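Local coordinates for protein Exo beta-1,2-glucooligosaccharide sophorohydrolase (non-reducing end) (Parabacteroides distasonis ATCC 8503, PDB 5Z06) that hydrolyses linear beta-1,2-glucans and beta-1,2-glucooligosaccharides of four or more units, releasing sophorose from the non-reducing end as an exo-type, monomeric periplasmic enzyme, at residues H547-K552 / Q698-I703; M512-N517 / L524-S529. All blocks are in the same frame, centred on the assembly; numbering follows the deposited sequence.

Interaction 1. Residues H547-K552 / Q698-I703; sequences HKFTDK and QKIQSI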
loop_
_atom_site.group_PDB
_atom_site.type_symbol
_atom_site.label_atom_id
_atom_site.label_comp_id
_atom_site.label_asym_id
_atom_site.label_seq_id
_atom_site.Cartn_x
_atom_site.Cartn_y
_atom_site.Cartn_z
ATOM N N HIS A 547 23.574 -5.090 -13.328
ATOM C CA HIS A 547 24.614 -4.908 -14.342
ATOM C C HIS A 547 25.911 -5.595 -13.915
ATOM O O HIS A 547 26.701 -5.965 -14.755
ATOM C CB HIS A 547 25.000 -3.428 -14.541
ATOM C CG HIS A 547 23.908 -2.535 -15.065
ATOM N ND1 HIS A 547 23.605 -2.442 -16.406
ATOM C CD2 HIS A 547 23.112 -1.629 -14.440
ATOM C CE1 HIS A 547 22.647 -1.547 -16.583
ATOM N NE2 HIS A 547 22.318 -1.051 -15.405
ATOM N N LYS A 548 26.166 -5.699 -12.616
ATOM C CA LYS A 548 27.471 -6.115 -12.115
ATOM C C LYS A 548 27.395 -7.436 -11.420
ATOM O O LYS A 548 28.246 -7.752 -10.593
ATOM C CB LYS A 548 28.033 -5.060 -11.171
ATOM C CG LYS A 548 28.262 -3.718 -11.850
ATOM C CD LYS A 548 28.659 -2.707 -10.798
ATOM C CE LYS A 548 29.070 -1.369 -11.386
ATOM N NZ LYS A 548 29.512 -0.524 -10.233
ATOM N N PHE A 549 26.373 -8.213 -11.748
ATOM C CA PHE A 549 26.338 -9.567 -11.312
ATOM C C PHE A 549 25.901 -10.425 -12.451
ATOM O O PHE A 549 24.835 -10.207 -13.054
ATOM C CB PHE A 549 25.447 -9.806 -10.118
ATOM C CG PHE A 549 25.413 -11.240 -9.727
ATOM C CD1 PHE A 549 26.586 -11.878 -9.341
ATOM C CD2 PHE A 549 24.248 -11.966 -9.792
ATOM C CE1 PHE A 549 26.592 -13.223 -9.011
ATOM C CE2 PHE A 549 24.243 -13.309 -9.462
ATOM C CZ PHE A 549 25.419 -13.944 -9.077
ATOM N N THR A 550 26.758 -11.400 -12.717
ATOM C CA THR A 550 26.593 -12.358 -13.765
ATOM C C THR A 550 26.967 -13.683 -13.174
ATOM O O THR A 550 28.056 -13.832 -12.664
ATOM C CB THR A 550 27.536 -11.991 -14.913
ATOM O OG1 THR A 550 27.327 -10.621 -15.230
ATOM C CG2 THR A 550 27.279 -12.830 -16.136
ATOM N N ASP A 551 26.037 -14.629 -13.190
ATOM C CA ASP A 551 26.306 -16.009 -12.774
ATOM C C ASP A 551 26.620 -16.834 -14.032
ATOM O O ASP A 551 26.832 -16.259 -15.116
ATOM C CB ASP A 551 25.152 -16.566 -11.916
ATOM C CG ASP A 551 23.833 -16.740 -12.672
ATOM O OD1 ASP A 551 23.760 -16.688 -13.918
ATOM O OD2 ASP A 551 22.835 -16.935 -11.983
ATOM N N LYS A 552 26.656 -18.161 -13.915
ATOM C CA LYS A 552 27.000 -18.988 -15.076
ATOM C C LYS A 552 25.931 -18.969 -16.187
ATOM O O LYS A 552 26.225 -19.257 -17.334
ATOM C CB LYS A 552 27.370 -20.405 -14.636
ATOM C CG LYS A 552 26.234 -21.337 -14.246
ATOM C CD LYS A 552 26.749 -22.507 -13.378
ATOM C CE LYS A 552 26.128 -23.866 -13.706
ATOM N NZ LYS A 552 26.886 -24.579 -14.779
ATOM N N GLN A 698 32.627 -11.533 -5.992
ATOM C CA GLN A 698 33.838 -12.184 -6.517
ATOM C C GLN A 698 33.726 -13.683 -6.321
ATOM O O GLN A 698 33.906 -14.455 -7.258
ATOM C CB GLN A 698 35.110 -11.711 -5.808
ATOM C CG GLN A 698 35.612 -10.337 -6.204
ATOM C CD GLN A 698 36.806 -9.879 -5.353
ATOM O OE1 GLN A 698 37.414 -10.671 -4.605
ATOM N NE2 GLN A 698 37.141 -8.591 -5.457
ATOM N N LYS A 699 33.418 -14.078 -5.093
ATOM C CA LYS A 699 33.329 -15.487 -4.751
ATOM C C LYS A 699 32.299 -16.202 -5.598
ATOM O O LYS A 699 32.541 -17.320 -6.030
ATOM C CB LYS A 699 32.987 -15.690 -3.278
ATOM C CG LYS A 699 34.110 -15.371 -2.322
ATOM C CD LYS A 699 33.625 -15.565 -0.896
ATOM C CE LYS A 699 34.706 -15.204 0.092
ATOM N NZ LYS A 699 34.148 -15.399 1.447
ATOM N N ILE A 700 31.145 -15.575 -5.822
ATOM C CA ILE A 700 30.083 -16.257 -6.550
ATOM C C ILE A 700 30.486 -16.363 -8.005
ATOM O O ILE A 700 30.366 -17.429 -8.600
ATOM C CB ILE A 700 28.715 -15.568 -6.413
ATOM C CG1 ILE A 700 28.219 -15.663 -4.969
ATOM C CG2 ILE A 700 27.699 -16.248 -7.326
ATOM C CD1 ILE A 700 27.159 -14.644 -4.610
ATOM N N GLN A 701 30.970 -15.263 -8.558
ATOM C CA GLN A 701 31.367 -15.216 -9.969
ATOM C C GLN A 701 32.600 -16.055 -10.303
ATOM O O GLN A 701 32.798 -16.398 -11.455
ATOM C CB GLN A 701 31.588 -13.770 -10.408
ATOM C CG GLN A 701 30.305 -12.935 -10.362
ATOM C CD GLN A 701 30.438 -11.599 -11.037
ATOM O OE1 GLN A 701 29.465 -11.057 -11.552
ATOM N NE2 GLN A 701 31.641 -11.051 -11.027
ATOM N N SER A 702 33.417 -16.393 -9.311
ATOM C CA SER A 702 34.600 -17.227 -9.535
ATOM C C SER A 702 34.305 -18.740 -9.560
ATOM O O SER A 702 35.162 -19.513 -9.968
ATOM C CB SER A 702 35.658 -16.940 -8.471
ATOM O OG SER A 702 35.267 -17.522 -7.236
ATOM N N ILE A 703 33.124 -19.172 -9.124
ATOM C CA ILE A 703 32.770 -20.609 -9.136
ATOM C C ILE A 703 32.823 -21.155 -10.560
ATOM O O ILE A 703 32.341 -20.498 -11.476
ATOM C CB ILE A 703 31.366 -20.845 -8.532
ATOM C CG1 ILE A 703 31.399 -20.573 -7.027
ATOM C CG2 ILE A 703 30.861 -22.273 -8.782
ATOM C CD1 ILE A 703 30.043 -20.283 -6.455
HETATM O O HOH W 1 29.283 -9.429 -13.774
#
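Phe549 holds CG anti to its backbone N (chi1 178°), and Gln701 holds CG anti to its carbonyl carbon (chi1 -65°) with the chain extended beyond. The two side chains slide past each other in opposite directions, ring and amide planes 14° apart. Gln701 OE1 ends at the loop backbone, where Thr550 N donates to it over 3.0 Å, in the carbonyl plane. A water also donates to Gln701 OE1, at 2.8 Å, and is hydrogen-bonded at 2.7 Å to Thr550 OG1, which Asn555 holds from within the loop. Beside the hydrogen bond, Ile700 CG2 meets the edge of the Phe549 ring, 3.6 Å from CE1. Met467 and Met471 of helix 467-475 touch the same ring, and the ring of Tyr486 meets it. An alanine in place of Phe549 would probably open a gap between Ile700, the two methionines and Tyr486, and leave the Gln701 chain freer to turn. The arrangement is that of a C-terminal helix end docked on a loop: the last turn of helix 691-702 lies against the loop that leads into helix 556-573, an apolar patch inside and a side-chain-to-backbone bond on the more exposed side, at Gln701.

Interaction 2. Residues M512-N517 / L524-S529; sequences MYTNGN and LKVGVS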
loop_
_atom_site.group_PDB
_atom_site.type_symbol
_atom_site.label_atom_id
_atom_site.label_comp_id
_atom_site.label_asym_id
_atom_site.label_seq_id
_atom_site.Cartn_x
_atom_site.Cartn_y
_atom_site.Cartn_z
ATOM N N MET A 512 14.100 -25.453 -14.143
ATOM C CA MET A 512 15.550 -25.741 -14.049
ATOM C C MET A 512 16.394 -24.535 -13.604
ATOM O O MET A 512 17.612 -24.538 -13.766
ATOM C CB MET A 512 16.089 -26.246 -15.409
ATOM C CG MET A 512 15.416 -27.501 -15.969
ATOM S SD MET A 512 15.428 -28.811 -14.743
ATOM C CE MET A 512 17.157 -29.321 -14.758
ATOM N N TYR A 513 15.738 -23.520 -13.042
ATOM C CA TYR A 513 16.315 -22.193 -12.738
ATOM C C TYR A 513 16.506 -21.406 -13.995
ATOM O O TYR A 513 15.948 -20.308 -14.150
ATOM C CB TYR A 513 17.616 -22.215 -11.922
ATOM C CG TYR A 513 18.043 -20.809 -11.605
ATOM C CD1 TYR A 513 17.390 -20.069 -10.630
ATOM C CD2 TYR A 513 19.064 -20.200 -12.316
ATOM C CE1 TYR A 513 17.771 -18.759 -10.343
ATOM C CE2 TYR A 513 19.438 -18.900 -12.049
ATOM C CZ TYR A 513 18.787 -18.189 -11.066
ATOM O OH TYR A 513 19.193 -16.898 -10.848
ATOM N N THR A 514 17.352 -21.945 -14.864
ATOM C CA THR A 514 17.354 -21.581 -16.264
ATOM C C THR A 514 16.000 -21.876 -16.900
ATOM O O THR A 514 15.243 -22.758 -16.472
ATOM C CB THR A 514 18.388 -22.378 -17.050
ATOM O OG1 THR A 514 18.209 -23.771 -16.759
ATOM C CG2 THR A 514 19.778 -21.933 -16.675
ATOM N N ASN A 515 15.719 -21.138 -17.952
ATOM C CA ASN A 515 14.418 -21.200 -18.582
ATOM C C ASN A 515 14.664 -21.498 -20.063
ATOM O O ASN A 515 14.347 -22.599 -20.532
ATOM C CB ASN A 515 13.673 -19.885 -18.314
ATOM C CG ASN A 515 12.294 -19.841 -18.937
ATOM O OD1 ASN A 515 12.090 -20.310 -20.059
ATOM N ND2 ASN A 515 11.346 -19.232 -18.230
ATOM N N GLY A 516 15.214 -20.525 -20.789
ATOM C CA GLY A 516 15.493 -20.698 -22.203
ATOM C C GLY A 516 14.336 -20.519 -23.161
ATOM O O GLY A 516 14.552 -20.524 -24.363
ATOM N N ASN A 517 13.115 -20.361 -22.655
ATOM C CA ASN A 517 11.978 -20.043 -23.505
ATOM C C ASN A 517 11.980 -18.585 -23.914
ATOM O O ASN A 517 12.673 -17.744 -23.317
ATOM C CB ASN A 517 10.674 -20.359 -22.791
ATOM C CG ASN A 517 10.482 -21.840 -22.592
ATOM O OD1 ASN A 517 10.204 -22.536 -23.551
ATOM N ND2 ASN A 517 10.628 -22.326 -21.355
ATOM N N LEU A 524 14.404 -15.626 -22.434
ATOM C CA LEU A 524 14.646 -15.505 -21.025
ATOM C C LEU A 524 15.586 -16.614 -20.594
ATOM O O LEU A 524 15.184 -17.772 -20.554
ATOM C CB LEU A 524 13.300 -15.618 -20.287
ATOM C CG LEU A 524 13.221 -15.021 -18.905
ATOM C CD1 LEU A 524 13.583 -13.535 -18.932
ATOM C CD2 LEU A 524 11.822 -15.232 -18.339
ATOM N N LYS A 525 16.838 -16.275 -20.288
ATOM C CA LYS A 525 17.796 -17.292 -19.842
ATOM C C LYS A 525 17.440 -17.893 -18.490
ATOM O O LYS A 525 17.581 -19.090 -18.265
ATOM C CB LYS A 525 19.203 -16.722 -19.806
ATOM C CG LYS A 525 19.799 -16.486 -21.191
ATOM C CD LYS A 525 21.115 -15.730 -21.069
ATOM C CE LYS A 525 21.851 -15.604 -22.387
ATOM N NZ LYS A 525 21.760 -14.221 -22.925
ATOM N N VAL A 526 16.960 -17.066 -17.585
ATOM C CA VAL A 526 16.637 -17.512 -16.247
ATOM C C VAL A 526 15.261 -16.995 -15.890
ATOM O O VAL A 526 14.854 -15.904 -16.297
ATOM C CB VAL A 526 17.672 -16.962 -15.270
ATOM C CG1 VAL A 526 17.206 -17.080 -13.818
ATOM C CG2 VAL A 526 19.004 -17.670 -15.473
ATOM N N GLY A 527 14.559 -17.762 -15.089
ATOM C CA GLY A 527 13.339 -17.282 -14.500
ATOM C C GLY A 527 12.232 -18.288 -14.594
ATOM O O GLY A 527 12.070 -18.970 -15.614
ATOM N N VAL A 528 11.441 -18.345 -13.538
ATOM C CA VAL A 528 10.261 -19.174 -13.509
ATOM C C VAL A 528 9.257 -18.505 -14.412
ATOM O O VAL A 528 9.094 -17.275 -14.382
ATOM C CB VAL A 528 9.668 -19.242 -12.102
ATOM C CG1 VAL A 528 8.303 -19.934 -12.117
ATOM C CG2 VAL A 528 10.626 -19.976 -11.171
ATOM N N SER A 529 8.579 -19.318 -15.211
ATOM C CA SER A 529 7.535 -18.822 -16.086
ATOM C C SER A 529 8.117 -17.699 -16.934
ATOM O O SER A 529 9.263 -17.841 -17.394
ATOM C CB SER A 529 6.315 -18.422 -15.259
ATOM O OG SER A 529 5.221 -18.202 -16.108
#
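One amide, that of Asn515, serves both segments: ND2 reaches Gly527 O while OD1 takes two donors from Asn517. CG stands anti to the backbone N (chi1 180°), which carries the amide toward 524-529; there ND2 donates to Gly527 O over 2.7 Å and also bonds Tyr519 OH. OD1 accepts from Asn517 N at 2.8 Å, closing an Asx turn, and from Asn517 ND2, the two arriving from opposite faces of the amide plane. Gly527 N to Tyr513 O and Asn515 N to Lys525 O frame a single beta bridge of Thr514 with Val526; farther along, Gly516 N bonds Leu524 O and Leu524 N bonds Asn517 O. Gly527 suits its place: at its backbone angles a CB would collide with the carbonyl O of Val526 and press on Leu524 CD2. Val526 CG1 sits over one face of the Tyr513 ring, 3.7 Å from its centroid, a CH-pi contact displaced toward CE2 and CZ, each 3.4 Å away. Tyr513 OH bonds Tyr556 OH. The segments flank the short strands 518-519 and 522-523; Leu524 packs on helix 556-573, where Lys525 salt-bridges Glu558, while Tyr513 and Val528 touch Arg501 of helix 495-505.

How the interactions relate
Interaction 2 closes before interaction 1 opens along the chain, their centres 18 Å apart on the same side of the molecule's centre. Interaction 2 is local, joining segments seven residues apart largely through backbone bonds and an asparagine amide, with six of its eleven touching residues buried. Interaction 1 brings the C-terminal helix back to a loop 146 residues earlier; Phe549 and Ile700 are buried while Gln701 and Lys548 are exposed, so its polar part, a single direct hydrogen bond helped by a water, lies toward the surface. Segments 524-529 and 547-552 belong to the same long loop before helix 556-573. The contacts touch where Asp551 packs on Tyr513, and Tyr556 hydrogen-bonds to both side chains.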